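Local coordinates for protein sesquisabinene B synthase 2 (Santalum album, PDB 6A2A) that probably cyclises farnesyl diphosphate to sesquisabinene B, as a plant terpene synthase that uses magnesium or manganese, at residues A[479-482]-A[486-489]; A[464-469]-A[491-496]; A[395-400]-A[473-478]; A[457-462]-A[527-532]; A[448-453]-A[501-506]. One frame throughout, in Å; residues are numbered along the deposited sequence.

Contact 1: residues A[479-482]-A[486-489]; sequences QCYM and GASQ
Met482 O receives two backbone N-H groups at the end of helix 477-485, and both bonds are weak. Gly486 N reaches it at 3.0 Å and Ala487 N at 3.3 Å, with N-H...O angles of 126° and 130°, so neither donor points straight at the oxygen. Gly486 has a positive phi, a conformation that favours glycine, and there the chain leaves the helix and turns back alongside it. The returning backbone is covered by the Met482 side chain. It runs out extended and then bends at its last torsion (chi3 76°), which lays CE 3.7 Å from Gln489 N, while SD lies 3.8 Å from Gln489 CA. Nearer the root, CG passes 3.6 Å from Ala487 O. On another side of the turn the Ala487 methyl approaches Tyr481 CE2 obliquely at 4.1 Å, and the Tyr481 ring also stacks on His495. Ser488 OG caps Val491 N, so the next helix starts directly after the turn. An alanine in place of Met482 would probably open a gap beside Ala492 and strip the 487-489 backbone of its apolar cover. As a worked case of a tight turn between two consecutive helices, the contact implies that shape, more than strong polar bonding, holds the turn: two bent hydrogen bonds are backed by one bent thioether chain.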
# COMPACT_ATOMS: atom_id res chain seq x y z
N GLN A 479 -24.47 28.61 -18.88
CA GLN A 479 -25.15 29.66 -18.15
C GLN A 479 -24.35 30.94 -18.12
O GLN A 479 -24.89 31.99 -18.29
CB GLN A 479 -25.56 29.24 -16.75
CG GLN A 479 -26.50 30.21 -16.05
CD GLN A 479 -27.83 30.39 -16.74
OE1 GLN A 479 -28.51 29.45 -17.04
NE2 GLN A 479 -28.18 31.61 -17.00
N CYS A 480 -23.05 30.83 -17.94
CA CYS A 480 -22.20 32.00 -17.94
C CYS A 480 -22.30 32.74 -19.26
O CYS A 480 -22.35 33.92 -19.28
CB CYS A 480 -20.74 31.63 -17.72
SG CYS A 480 -20.33 31.27 -16.05
N TYR A 481 -22.26 32.02 -20.36
CA TYR A 481 -22.36 32.62 -21.66
C TYR A 481 -23.76 33.17 -21.88
O TYR A 481 -23.91 34.22 -22.42
CB TYR A 481 -21.99 31.66 -22.76
CG TYR A 481 -21.97 32.32 -24.10
CD1 TYR A 481 -20.93 33.10 -24.49
CD2 TYR A 481 -23.02 32.16 -24.97
CE1 TYR A 481 -20.92 33.71 -25.71
CE2 TYR A 481 -23.02 32.77 -26.19
CZ TYR A 481 -21.97 33.53 -26.56
OH TYR A 481 -21.98 34.12 -27.76
N MET A 482 -24.77 32.47 -21.41
CA MET A 482 -26.13 32.94 -21.48
C MET A 482 -26.25 34.26 -20.76
O MET A 482 -26.84 35.18 -21.27
CB MET A 482 -27.07 31.97 -20.81
CG MET A 482 -27.39 30.81 -21.65
SD MET A 482 -28.39 29.69 -20.76
CE MET A 482 -29.96 30.54 -20.81
N GLY A 486 -26.77 37.42 -23.24
CA GLY A 486 -28.21 37.40 -23.24
C GLY A 486 -28.68 36.36 -24.25
O GLY A 486 -29.71 36.48 -24.86
N ALA A 487 -27.93 35.29 -24.41
CA ALA A 487 -28.26 34.29 -25.36
C ALA A 487 -29.15 33.23 -24.79
O ALA A 487 -29.25 33.10 -23.63
CB ALA A 487 -27.00 33.68 -25.89
N SER A 488 -29.78 32.46 -25.64
CA SER A 488 -30.63 31.39 -25.19
C SER A 488 -29.83 30.17 -24.84
O SER A 488 -28.70 30.08 -25.18
CB SER A 488 -31.58 30.99 -26.27
OG SER A 488 -30.89 30.51 -27.37
N GLN A 489 -30.46 29.20 -24.22
CA GLN A 489 -29.77 27.99 -23.87
C GLN A 489 -29.27 27.31 -25.10
O GLN A 489 -28.15 26.88 -25.12
CB GLN A 489 -30.64 27.05 -23.08
CG GLN A 489 -29.88 26.02 -22.29
CD GLN A 489 -29.62 24.75 -23.07
OE1 GLN A 489 -28.59 24.15 -22.95
NE2 GLN A 489 -30.57 24.36 -23.88

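Contact 2: residues A[464-469]-A[491-496]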
# COMPACT_ATOMS: atom_id res chain seq x y z
N THR A 464 -23.96 18.27 -18.58
CA THR A 464 -25.00 18.53 -17.64
C THR A 464 -26.33 18.62 -18.33
O THR A 464 -26.57 19.47 -19.15
CB THR A 464 -24.73 19.82 -16.83
OG1 THR A 464 -24.86 20.96 -17.67
CG2 THR A 464 -23.36 19.78 -16.28
N SER A 465 -27.17 17.69 -17.93
CA SER A 465 -28.49 17.59 -18.44
C SER A 465 -29.27 18.74 -17.89
O SER A 465 -29.22 18.96 -16.69
CB SER A 465 -29.14 16.34 -17.87
OG SER A 465 -29.43 16.51 -16.50
N PRO A 466 -30.11 19.42 -18.72
CA PRO A 466 -31.09 20.51 -18.48
C PRO A 466 -32.13 20.42 -17.35
O PRO A 466 -32.87 21.33 -17.13
CB PRO A 466 -31.73 20.70 -19.85
CG PRO A 466 -30.55 20.50 -20.78
CD PRO A 466 -29.64 19.47 -20.12
N ASP A 467 -32.14 19.29 -16.67
CA ASP A 467 -32.85 18.99 -15.46
C ASP A 467 -32.09 19.84 -14.45
O ASP A 467 -32.70 20.47 -13.62
CB ASP A 467 -32.56 17.54 -15.14
CG ASP A 467 -33.34 16.99 -13.96
OD1 ASP A 467 -34.34 17.60 -13.54
OD2 ASP A 467 -32.94 15.91 -13.46
N GLU A 468 -30.76 19.85 -14.49
CA GLU A 468 -29.98 20.63 -13.56
C GLU A 468 -29.73 22.05 -14.08
O GLU A 468 -29.31 22.93 -13.34
CB GLU A 468 -28.70 19.89 -13.23
CG GLU A 468 -27.69 20.68 -12.45
CD GLU A 468 -27.77 20.49 -10.95
OE1 GLU A 468 -28.15 21.48 -10.30
OE2 GLU A 468 -27.43 19.39 -10.42
N MET A 469 -30.04 22.27 -15.35
CA MET A 469 -29.85 23.57 -15.95
C MET A 469 -30.97 24.48 -15.49
O MET A 469 -30.75 25.64 -15.17
CB MET A 469 -29.77 23.47 -17.46
CG MET A 469 -28.35 23.39 -18.02
SD MET A 469 -27.91 24.79 -19.06
CE MET A 469 -27.94 26.10 -17.84
N VAL A 491 -28.53 28.60 -28.13
CA VAL A 491 -27.51 29.38 -28.78
C VAL A 491 -26.24 29.28 -27.98
O VAL A 491 -25.17 29.17 -28.53
CB VAL A 491 -27.92 30.83 -28.90
CG1 VAL A 491 -26.75 31.72 -29.18
CG2 VAL A 491 -28.94 30.99 -30.00
N ALA A 492 -26.37 29.33 -26.66
CA ALA A 492 -25.22 29.25 -25.80
C ALA A 492 -24.55 27.87 -25.85
O ALA A 492 -23.37 27.79 -25.83
CB ALA A 492 -25.61 29.62 -24.41
N ARG A 493 -25.33 26.81 -25.92
CA ARG A 493 -24.80 25.48 -26.02
C ARG A 493 -24.04 25.37 -27.33
O ARG A 493 -22.98 24.83 -27.37
CB ARG A 493 -25.90 24.43 -25.94
CG ARG A 493 -25.42 23.00 -26.05
CD ARG A 493 -26.44 21.93 -25.68
NE ARG A 493 -26.81 21.94 -24.28
CZ ARG A 493 -26.21 21.22 -23.35
NH1 ARG A 493 -25.25 20.42 -23.66
NH2 ARG A 493 -26.59 21.31 -22.12
N GLU A 494 -24.61 25.90 -28.40
CA GLU A 494 -23.94 25.87 -29.70
C GLU A 494 -22.61 26.63 -29.63
O GLU A 494 -21.61 26.17 -30.22
CB GLU A 494 -24.84 26.42 -30.81
CG GLU A 494 -25.91 25.43 -31.22
CD GLU A 494 -26.93 25.87 -32.27
OE1 GLU A 494 -27.08 27.10 -32.50
OE2 GLU A 494 -27.59 24.96 -32.84
N HIS A 495 -22.61 27.76 -28.93
CA HIS A 495 -21.37 28.52 -28.75
C HIS A 495 -20.31 27.65 -28.01
O HIS A 495 -19.17 27.55 -28.43
CB HIS A 495 -21.64 29.81 -27.98
CG HIS A 495 -20.42 30.65 -27.86
ND1 HIS A 495 -19.95 31.40 -28.91
CD2 HIS A 495 -19.53 30.79 -26.86
CE1 HIS A 495 -18.82 31.98 -28.57
NE2 HIS A 495 -18.56 31.66 -27.30
N ILE A 496 -20.73 26.97 -26.97
CA ILE A 496 -19.76 26.19 -26.15
C ILE A 496 -19.22 25.00 -26.95
O ILE A 496 -18.01 24.72 -26.98
CB ILE A 496 -20.37 25.80 -24.79
CG1 ILE A 496 -20.86 27.00 -23.95
CG2 ILE A 496 -19.34 24.97 -24.04
CD1 ILE A 496 -19.87 28.12 -23.77
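Arg493 and Thr464 stand 10.9 Å apart at their CA atoms, and the arginine side chain spans that distance. CB and CG leave helix 489-510 in the direction of the 464-469 loop, with CG anti to the backbone N (chi1 180°) and the chain carrying on straight to CD. A bend at chi3 then swings the head group round. NE bonds to Gln489 OE1, one helical turn back, and NH1 goes to Leu462 O, the strongest partner of the group. NH2 meets Thr464 O at the guanidinium edge and near its plane, but at 3.5 Å and with an N-H...O angle of 142° this bond is weak. The same NH2 lies 4.1 Å from Pro466 CD, the two side chains crossing at about a right angle. A cation-pi contact with Tyr538 adds a further partner, so the guanidinium is held by several groups, of which the loop is a minor one. The loop itself is folded by a type I turn, Glu468 N bonding to Ser465 O at 2.8 Å, and Thr464 OG1 bonds back to Asp461 O. The spacing of Asn460, Thr464 and Glu468 fits the NSE/DTE motif of class I terpene synthases. Asn460 is a magnesium ligand, although no metal is bound in this chain, and Asp467 to Met469 are poorly ordered in this metal-free form of the motif.

Contact 3: residues A[395-400]-A[473-478]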
# COMPACT_ATOMS: atom_id res chain seq x y z
N ALA A 395 -16.67 29.26 -4.74
CA ALA A 395 -17.57 29.33 -3.55
C ALA A 395 -17.90 30.79 -3.24
O ALA A 395 -19.04 31.10 -2.89
CB ALA A 395 -16.93 28.66 -2.34
N LYS A 396 -16.90 31.66 -3.35
CA LYS A 396 -17.11 33.12 -3.12
C LYS A 396 -18.14 33.66 -4.11
O LYS A 396 -19.18 34.25 -3.74
CB LYS A 396 -15.75 33.81 -3.18
CG LYS A 396 -15.80 35.30 -2.90
CD LYS A 396 -14.45 35.89 -2.63
CE LYS A 396 -13.67 36.14 -3.91
NZ LYS A 396 -14.12 37.36 -4.61
N TRP A 397 -17.95 33.38 -5.39
CA TRP A 397 -18.96 33.75 -6.40
C TRP A 397 -20.37 33.23 -6.07
O TRP A 397 -21.36 33.97 -6.22
CB TRP A 397 -18.50 33.28 -7.77
CG TRP A 397 -17.25 33.94 -8.26
CD1 TRP A 397 -16.73 35.15 -7.91
CD2 TRP A 397 -16.45 33.49 -9.38
NE1 TRP A 397 -15.62 35.43 -8.66
CE2 TRP A 397 -15.44 34.44 -9.59
CE3 TRP A 397 -16.50 32.37 -10.19
CZ2 TRP A 397 -14.49 34.31 -10.60
CZ3 TRP A 397 -15.52 32.19 -11.14
CH2 TRP A 397 -14.54 33.16 -11.35
N PHE A 398 -20.49 31.96 -5.69
CA PHE A 398 -21.76 31.31 -5.46
C PHE A 398 -22.48 32.00 -4.29
O PHE A 398 -23.68 32.26 -4.39
CB PHE A 398 -21.54 29.83 -5.14
CG PHE A 398 -22.74 29.03 -4.66
CD1 PHE A 398 -23.82 28.78 -5.48
CD2 PHE A 398 -22.73 28.42 -3.41
CE1 PHE A 398 -24.88 27.99 -5.06
CE2 PHE A 398 -23.81 27.66 -2.97
CZ PHE A 398 -24.88 27.44 -3.80
N HIS A 399 -21.72 32.27 -3.21
CA HIS A 399 -22.26 32.89 -1.97
C HIS A 399 -22.53 34.39 -2.14
O HIS A 399 -23.43 34.88 -1.46
CB HIS A 399 -21.34 32.69 -0.77
CG HIS A 399 -21.24 31.27 -0.32
ND1 HIS A 399 -22.37 30.51 -0.01
CD2 HIS A 399 -20.15 30.48 -0.10
CE1 HIS A 399 -21.97 29.30 0.34
NE2 HIS A 399 -20.62 29.26 0.30
N GLU A 400 -21.77 35.10 -2.98
CA GLU A 400 -21.97 36.54 -3.23
C GLU A 400 -22.99 36.77 -4.36
O GLU A 400 -23.33 37.91 -4.63
CB GLU A 400 -20.73 37.24 -3.77
CG GLU A 400 -19.64 37.50 -2.77
CD GLU A 400 -18.38 37.97 -3.49
OE1 GLU A 400 -18.40 37.98 -4.77
OE2 GLU A 400 -17.40 38.32 -2.80
N ASP A 473 -27.72 27.24 -12.27
CA ASP A 473 -26.37 27.30 -11.73
C ASP A 473 -25.58 28.24 -12.66
O ASP A 473 -25.36 27.91 -13.84
CB ASP A 473 -25.73 25.92 -11.67
CG ASP A 473 -24.35 25.94 -11.08
OD1 ASP A 473 -23.70 27.03 -11.05
OD2 ASP A 473 -23.89 24.86 -10.67
N ASN A 474 -25.25 29.42 -12.12
CA ASN A 474 -24.58 30.49 -12.86
C ASN A 474 -23.11 30.14 -13.10
O ASN A 474 -22.47 30.80 -13.91
CB ASN A 474 -24.64 31.83 -12.12
CG ASN A 474 -26.00 32.47 -12.29
OD1 ASN A 474 -26.60 32.33 -13.35
ND2 ASN A 474 -26.49 33.15 -11.26
N LEU A 475 -22.59 29.14 -12.38
CA LEU A 475 -21.20 28.85 -12.43
C LEU A 475 -20.96 27.61 -13.28
O LEU A 475 -20.22 26.74 -12.84
CB LEU A 475 -20.66 28.64 -11.01
CG LEU A 475 -20.81 29.82 -10.05
CD1 LEU A 475 -19.79 29.72 -8.91
CD2 LEU A 475 -20.65 31.14 -10.77
N LYS A 476 -21.57 27.57 -14.46
CA LYS A 476 -21.22 26.60 -15.45
C LYS A 476 -21.15 27.31 -16.81
O LYS A 476 -21.75 28.34 -16.98
CB LYS A 476 -22.29 25.49 -15.45
CG LYS A 476 -22.36 24.63 -14.20
CD LYS A 476 -21.27 23.59 -14.13
CE LYS A 476 -21.24 22.83 -12.81
NZ LYS A 476 -20.06 23.22 -11.99
N SER A 477 -20.38 26.76 -17.73
CA SER A 477 -20.13 27.35 -19.03
C SER A 477 -21.33 27.93 -19.80
O SER A 477 -21.33 29.05 -20.16
CB SER A 477 -19.37 26.38 -19.94
OG SER A 477 -18.16 25.97 -19.40
N ILE A 478 -22.31 27.10 -20.06
CA ILE A 478 -23.46 27.54 -20.81
C ILE A 478 -24.15 28.73 -20.15
O ILE A 478 -24.33 29.71 -20.76
CB ILE A 478 -24.46 26.41 -21.07
CG1 ILE A 478 -23.81 25.30 -21.86
CG2 ILE A 478 -25.65 26.91 -21.84
CD1 ILE A 478 -24.57 24.01 -21.85
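Phe398 and Leu475 bring the two backbones to 7.4 Å at their CA atoms, where helix 377-400 faces the irregular chain that leads into helix 477-485. Leu475 alone carries its side of the contact. With CG anti to its carbonyl carbon (chi1 -60°), it sends CD1 against the helix surface, 4.0 Å from both Trp397 CB and Phe398 N and 4.2 Å from Phe398 CB. The other methyl, CD2, comes obliquely to the Trp397 indole, and Pro404 borders the leucine as well. Its backbone is fixed from within the segment: Leu475 N gives a hydrogen bond of 2.7 Å to Asp473 OD1, an Asx turn in which the carboxylate oxygen is met on its anti side. The leucine side chain lies about 4 Å from that of Glu394, a magnesium ligand seen in this protein. No hydrogen bond passes between the segments, so the joint rests on one branched side chain whose backbone is held by an Asx turn.

Contact 4: residues A[457-462]-A[527-532]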
# COMPACT_ATOMS: atom_id res chain seq x y z
N ARG A 457 -12.85 20.95 -18.84
CA ARG A 457 -13.84 21.75 -18.15
C ARG A 457 -15.08 21.99 -19.01
O ARG A 457 -16.20 21.68 -18.57
CB ARG A 457 -13.25 23.09 -17.68
CG ARG A 457 -14.28 24.09 -17.20
CD ARG A 457 -15.29 23.71 -16.17
NE ARG A 457 -14.71 23.29 -14.90
CZ ARG A 457 -15.34 22.70 -13.92
NH1 ARG A 457 -16.58 22.23 -14.08
NH2 ARG A 457 -14.69 22.49 -12.77
N ILE A 458 -14.94 22.43 -20.23
CA ILE A 458 -16.11 22.73 -21.04
C ILE A 458 -16.87 21.45 -21.38
O ILE A 458 -18.14 21.44 -21.37
CB ILE A 458 -15.72 23.52 -22.29
CG1 ILE A 458 -15.33 24.94 -21.90
CG2 ILE A 458 -16.86 23.46 -23.28
CD1 ILE A 458 -14.83 25.76 -23.08
N ILE A 459 -16.15 20.38 -21.63
CA ILE A 459 -16.79 19.12 -21.95
C ILE A 459 -17.64 18.63 -20.76
O ILE A 459 -18.75 18.25 -20.92
CB ILE A 459 -15.79 18.05 -22.39
CG1 ILE A 459 -15.16 18.48 -23.70
CG2 ILE A 459 -16.48 16.72 -22.52
CD1 ILE A 459 -13.88 17.79 -24.08
N ASN A 460 -17.08 18.68 -19.57
CA ASN A 460 -17.79 18.32 -18.37
C ASN A 460 -19.06 19.18 -18.25
O ASN A 460 -20.10 18.67 -18.02
CB ASN A 460 -16.92 18.48 -17.14
CG ASN A 460 -17.55 17.95 -15.87
OD1 ASN A 460 -18.54 18.41 -15.44
ND2 ASN A 460 -16.90 17.02 -15.27
N ASP A 461 -18.94 20.48 -18.44
CA ASP A 461 -20.08 21.37 -18.33
C ASP A 461 -21.20 21.08 -19.35
O ASP A 461 -22.33 21.26 -19.08
CB ASP A 461 -19.66 22.84 -18.41
CG ASP A 461 -18.89 23.33 -17.18
OD1 ASP A 461 -18.57 22.56 -16.31
OD2 ASP A 461 -18.62 24.51 -17.14
N LEU A 462 -20.81 20.66 -20.53
CA LEU A 462 -21.75 20.33 -21.58
C LEU A 462 -22.48 19.06 -21.27
O LEU A 462 -23.51 18.81 -21.78
CB LEU A 462 -21.06 20.19 -22.93
CG LEU A 462 -20.64 21.46 -23.63
CD1 LEU A 462 -19.70 21.15 -24.75
CD2 LEU A 462 -21.82 22.22 -24.17
N ASN A 527 -5.36 12.48 -24.18
CA ASN A 527 -6.22 11.38 -23.78
C ASN A 527 -7.10 11.83 -22.61
O ASN A 527 -8.18 11.29 -22.48
CB ASN A 527 -5.40 10.13 -23.51
CG ASN A 527 -4.99 9.46 -24.80
OD1 ASN A 527 -5.79 9.42 -25.72
ND2 ASN A 527 -3.77 8.97 -24.87
N VAL A 528 -6.66 12.79 -21.75
CA VAL A 528 -7.63 13.28 -20.72
C VAL A 528 -8.85 13.90 -21.38
O VAL A 528 -9.95 13.86 -20.83
CB VAL A 528 -7.03 14.24 -19.65
CG1 VAL A 528 -6.00 13.54 -18.82
CG2 VAL A 528 -6.45 15.50 -20.23
N VAL A 529 -8.69 14.55 -22.52
CA VAL A 529 -9.80 15.14 -23.20
C VAL A 529 -10.77 14.04 -23.68
O VAL A 529 -11.99 14.15 -23.51
CB VAL A 529 -9.35 16.04 -24.37
CG1 VAL A 529 -10.55 16.65 -25.04
CG2 VAL A 529 -8.36 17.14 -23.89
N ARG A 530 -10.18 13.04 -24.29
CA ARG A 530 -10.99 11.88 -24.78
C ARG A 530 -11.75 11.25 -23.62
O ARG A 530 -12.95 10.93 -23.76
CB ARG A 530 -10.05 10.90 -25.47
CG ARG A 530 -9.52 11.39 -26.80
CD ARG A 530 -8.28 10.62 -27.23
NE ARG A 530 -7.99 11.00 -28.61
CZ ARG A 530 -6.86 10.71 -29.25
NH1 ARG A 530 -5.85 10.10 -28.62
NH2 ARG A 530 -6.73 11.05 -30.54
N GLY A 531 -11.07 11.08 -22.48
CA GLY A 531 -11.75 10.60 -21.27
C GLY A 531 -12.95 11.46 -20.93
O GLY A 531 -14.00 10.93 -20.56
N SER A 532 -12.83 12.80 -21.00
CA SER A 532 -13.93 13.68 -20.67
C SER A 532 -15.10 13.50 -21.64
O SER A 532 -16.25 13.45 -21.24
CB SER A 532 -13.47 15.13 -20.60
OG SER A 532 -12.52 15.24 -19.54
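Two helical segments, centred about 7 Å from the centre of the chain, come within 6.3 Å of each other at the CA atoms of Ile459 and Ser532. Ile459 does the work for its helix by splitting its two branches over one turn of the other. CG1 lies beside the backbone N (chi1 -65°) and carries CD1 to 3.6 Å from Val529 CG1, the two side chains crossing at about a right angle. CG2 takes the other direction and rests 3.5 Å from Ser532 O and 3.9 Å from Ser532 CB. The serine hydroxyl is engaged with Tyr288 OH, while CB and the carbonyl oxygen border the isoleucine methyl. Within each helix, Arg457 NH1 meets the syn lone pair of Asp461 OD1 at 3.0 Å, in the guanidinium plane, and Arg530 NH1 bonds to Asn527 OD1 at 3.0 Å; Asp461 also has Tyr409 and Ser477 as outside partners. Asn460, next to Ile459 in the chain, is a magnesium ligand of this protein. Helix 447-462 thus lies between several others: helix 489-510 packs on it through Ile496 and Val500 against Ile458, helix 406-416 touches Arg457, and Val529 of helix 521-535 also meets Trp504.

Contact 5: residues A[448-453]-A[501-506]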
# COMPACT_ATOMS: atom_id res chain seq x y z
N PHE A 448 -0.64 24.13 -25.21
CA PHE A 448 -1.00 22.69 -25.32
C PHE A 448 -1.74 22.23 -24.06
O PHE A 448 -2.73 21.56 -24.15
CB PHE A 448 0.27 21.86 -25.45
CG PHE A 448 0.08 20.39 -25.72
CD1 PHE A 448 -0.75 19.96 -26.73
CD2 PHE A 448 0.78 19.45 -25.00
CE1 PHE A 448 -0.90 18.61 -26.99
CE2 PHE A 448 0.63 18.11 -25.26
CZ PHE A 448 -0.21 17.70 -26.26
N VAL A 449 -1.20 22.58 -22.93
CA VAL A 449 -1.79 22.16 -21.63
C VAL A 449 -3.05 22.98 -21.35
O VAL A 449 -4.02 22.42 -20.90
CB VAL A 449 -0.75 22.30 -20.52
CG1 VAL A 449 -1.31 21.86 -19.19
CG2 VAL A 449 0.51 21.55 -20.88
N ARG A 450 -3.02 24.25 -21.63
CA ARG A 450 -4.18 25.13 -21.38
C ARG A 450 -5.39 24.61 -22.19
O ARG A 450 -6.44 24.56 -21.65
CB ARG A 450 -3.85 26.56 -21.78
CG ARG A 450 -4.84 27.60 -21.29
CD ARG A 450 -4.59 28.97 -21.88
NE ARG A 450 -5.42 29.99 -21.29
CZ ARG A 450 -6.01 30.99 -21.92
NH1 ARG A 450 -6.84 31.75 -21.24
NH2 ARG A 450 -5.77 31.26 -23.19
N ALA A 451 -5.17 24.28 -23.44
CA ALA A 451 -6.23 23.76 -24.32
C ALA A 451 -6.85 22.50 -23.70
O ALA A 451 -8.05 22.42 -23.61
CB ALA A 451 -5.66 23.50 -25.69
N SER A 452 -6.02 21.59 -23.28
CA SER A 452 -6.49 20.33 -22.65
C SER A 452 -7.32 20.63 -21.40
O SER A 452 -8.40 20.12 -21.30
CB SER A 452 -5.34 19.43 -22.34
OG SER A 452 -5.76 18.26 -21.71
N CYS A 453 -6.83 21.45 -20.50
CA CYS A 453 -7.61 21.73 -19.27
C CYS A 453 -8.90 22.46 -19.61
O CYS A 453 -9.89 22.14 -19.04
CB CYS A 453 -6.78 22.53 -18.27
SG CYS A 453 -5.26 21.65 -17.82
N ARG A 501 -14.67 22.60 -30.48
CA ARG A 501 -14.04 22.31 -31.77
C ARG A 501 -12.79 23.18 -31.98
O ARG A 501 -11.76 22.69 -32.43
CB ARG A 501 -15.01 22.51 -32.93
CG ARG A 501 -16.15 21.49 -32.88
CD ARG A 501 -17.03 21.50 -34.14
NE ARG A 501 -17.63 22.79 -34.33
CZ ARG A 501 -18.82 23.16 -33.86
NH1 ARG A 501 -19.56 22.32 -33.16
NH2 ARG A 501 -19.27 24.37 -34.10
N MET A 502 -12.88 24.43 -31.58
CA MET A 502 -11.72 25.36 -31.69
C MET A 502 -10.52 24.86 -30.88
O MET A 502 -9.40 24.85 -31.34
CB MET A 502 -12.14 26.75 -31.20
CG MET A 502 -11.02 27.79 -31.25
SD MET A 502 -9.97 27.95 -29.76
CE MET A 502 -11.24 28.49 -28.62
N TRP A 503 -10.72 24.52 -29.61
CA TRP A 503 -9.57 24.12 -28.78
C TRP A 503 -8.99 22.79 -29.25
O TRP A 503 -7.80 22.60 -29.21
CB TRP A 503 -9.97 24.09 -27.30
CG TRP A 503 -10.07 25.41 -26.62
CD1 TRP A 503 -11.18 26.01 -26.12
CD2 TRP A 503 -8.98 26.31 -26.35
NE1 TRP A 503 -10.87 27.25 -25.58
CE2 TRP A 503 -9.53 27.44 -25.70
CE3 TRP A 503 -7.62 26.28 -26.65
CZ2 TRP A 503 -8.74 28.51 -25.32
CZ3 TRP A 503 -6.86 27.38 -26.31
CH2 TRP A 503 -7.41 28.43 -25.61
N TRP A 504 -9.83 21.87 -29.77
CA TRP A 504 -9.30 20.71 -30.42
C TRP A 504 -8.41 21.07 -31.61
O TRP A 504 -7.41 20.43 -31.83
CB TRP A 504 -10.45 19.76 -30.84
CG TRP A 504 -10.67 18.60 -29.93
CD1 TRP A 504 -11.73 18.45 -29.08
CD2 TRP A 504 -9.83 17.47 -29.70
NE1 TRP A 504 -11.62 17.29 -28.39
CE2 TRP A 504 -10.48 16.66 -28.75
CE3 TRP A 504 -8.62 17.01 -30.25
CZ2 TRP A 504 -9.98 15.43 -28.34
CZ3 TRP A 504 -8.11 15.81 -29.81
CH2 TRP A 504 -8.79 15.02 -28.88
N LYS A 505 -8.83 22.01 -32.43
CA LYS A 505 -7.98 22.47 -33.56
C LYS A 505 -6.59 22.94 -33.07
O LYS A 505 -5.56 22.62 -33.65
CB LYS A 505 -8.71 23.57 -34.31
CG LYS A 505 -9.83 23.09 -35.24
CD LYS A 505 -10.71 24.22 -35.65
CE LYS A 505 -11.90 23.79 -36.45
NZ LYS A 505 -12.72 24.95 -36.87
N ARG A 506 -6.58 23.68 -31.97
CA ARG A 506 -5.29 24.13 -31.40
C ARG A 506 -4.48 22.96 -30.88
O ARG A 506 -3.29 22.88 -31.08
CB ARG A 506 -5.62 25.19 -30.33
CG ARG A 506 -6.44 26.34 -30.89
CD ARG A 506 -6.33 27.67 -30.17
NE ARG A 506 -5.14 28.37 -30.59
CZ ARG A 506 -4.86 29.63 -30.24
NH1 ARG A 506 -5.70 30.32 -29.46
NH2 ARG A 506 -3.76 30.18 -30.69
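Trp503 turns its CG anti to the carbonyl carbon (chi1 -77°) and its indole across the bond (chi2 114°), which sets the six-membered ring against Ala451 on the facing helix. This is helix-to-helix packing within the all-helical class I terpene synthase fold, joining helices 447-462 and 489-510. The small alanine admits a close approach: the CA atoms of Ala451 and Trp503 are 5.6 Å apart, and the Ala451 methyl lies 3.5 Å from Trp503 CE3 and 4.1 Å from CZ3, coming in obliquely. Arg450 reaches the same ring from further along. Its chain is extended from CG to NE, and NH2 stops 4.1 Å from Trp503 CH2, near the plane of the indole and at its edge, with the guanidinium and ring planes 85° apart. Such a pose brings no charge over the aromatic face. The arginine finds its salt bridge instead with Asp411, through NH1, which would be expected to ease the like charge of Arg506, whose NH1 is 6.3 Å from Arg450 NH2. Leu447, Ile454 and Leu455 give the tryptophan further apolar neighbours on helix 447-462. A serine at Trp503 would probably open a large gap between the helices and leave the Ala451 methyl without its aromatic partner. Met502 CE, from the same helix as the tryptophan, sits 3.3 Å above one face of the Trp503 indole, offset toward the rim.

Overall arrangement
Burial sorts the five contacts. Contacts 4 and 5 lie in the core, share helix 447-462 and join it to helices 521-535 and 489-510; branched and aromatic groups do the joining, and Val529 against Trp504 connects the two. Contacts 1 and 2 are at the surface, where weak hydrogen bonds and a long arginine hold turns and loops. Contact 3 is intermediate, apolar but partly open. Ile478 of contact 3 packs on Ala492, Arg493 and Ile496 of contact 2, and Tyr481 and Met482 of contact 1 meet Ala492 as well. Polar links run inward from there: Ser477 to Asp461, and Arg493 to Leu462, tie contacts 3 and 2 to contact 4, close to the metal ligand Asn460.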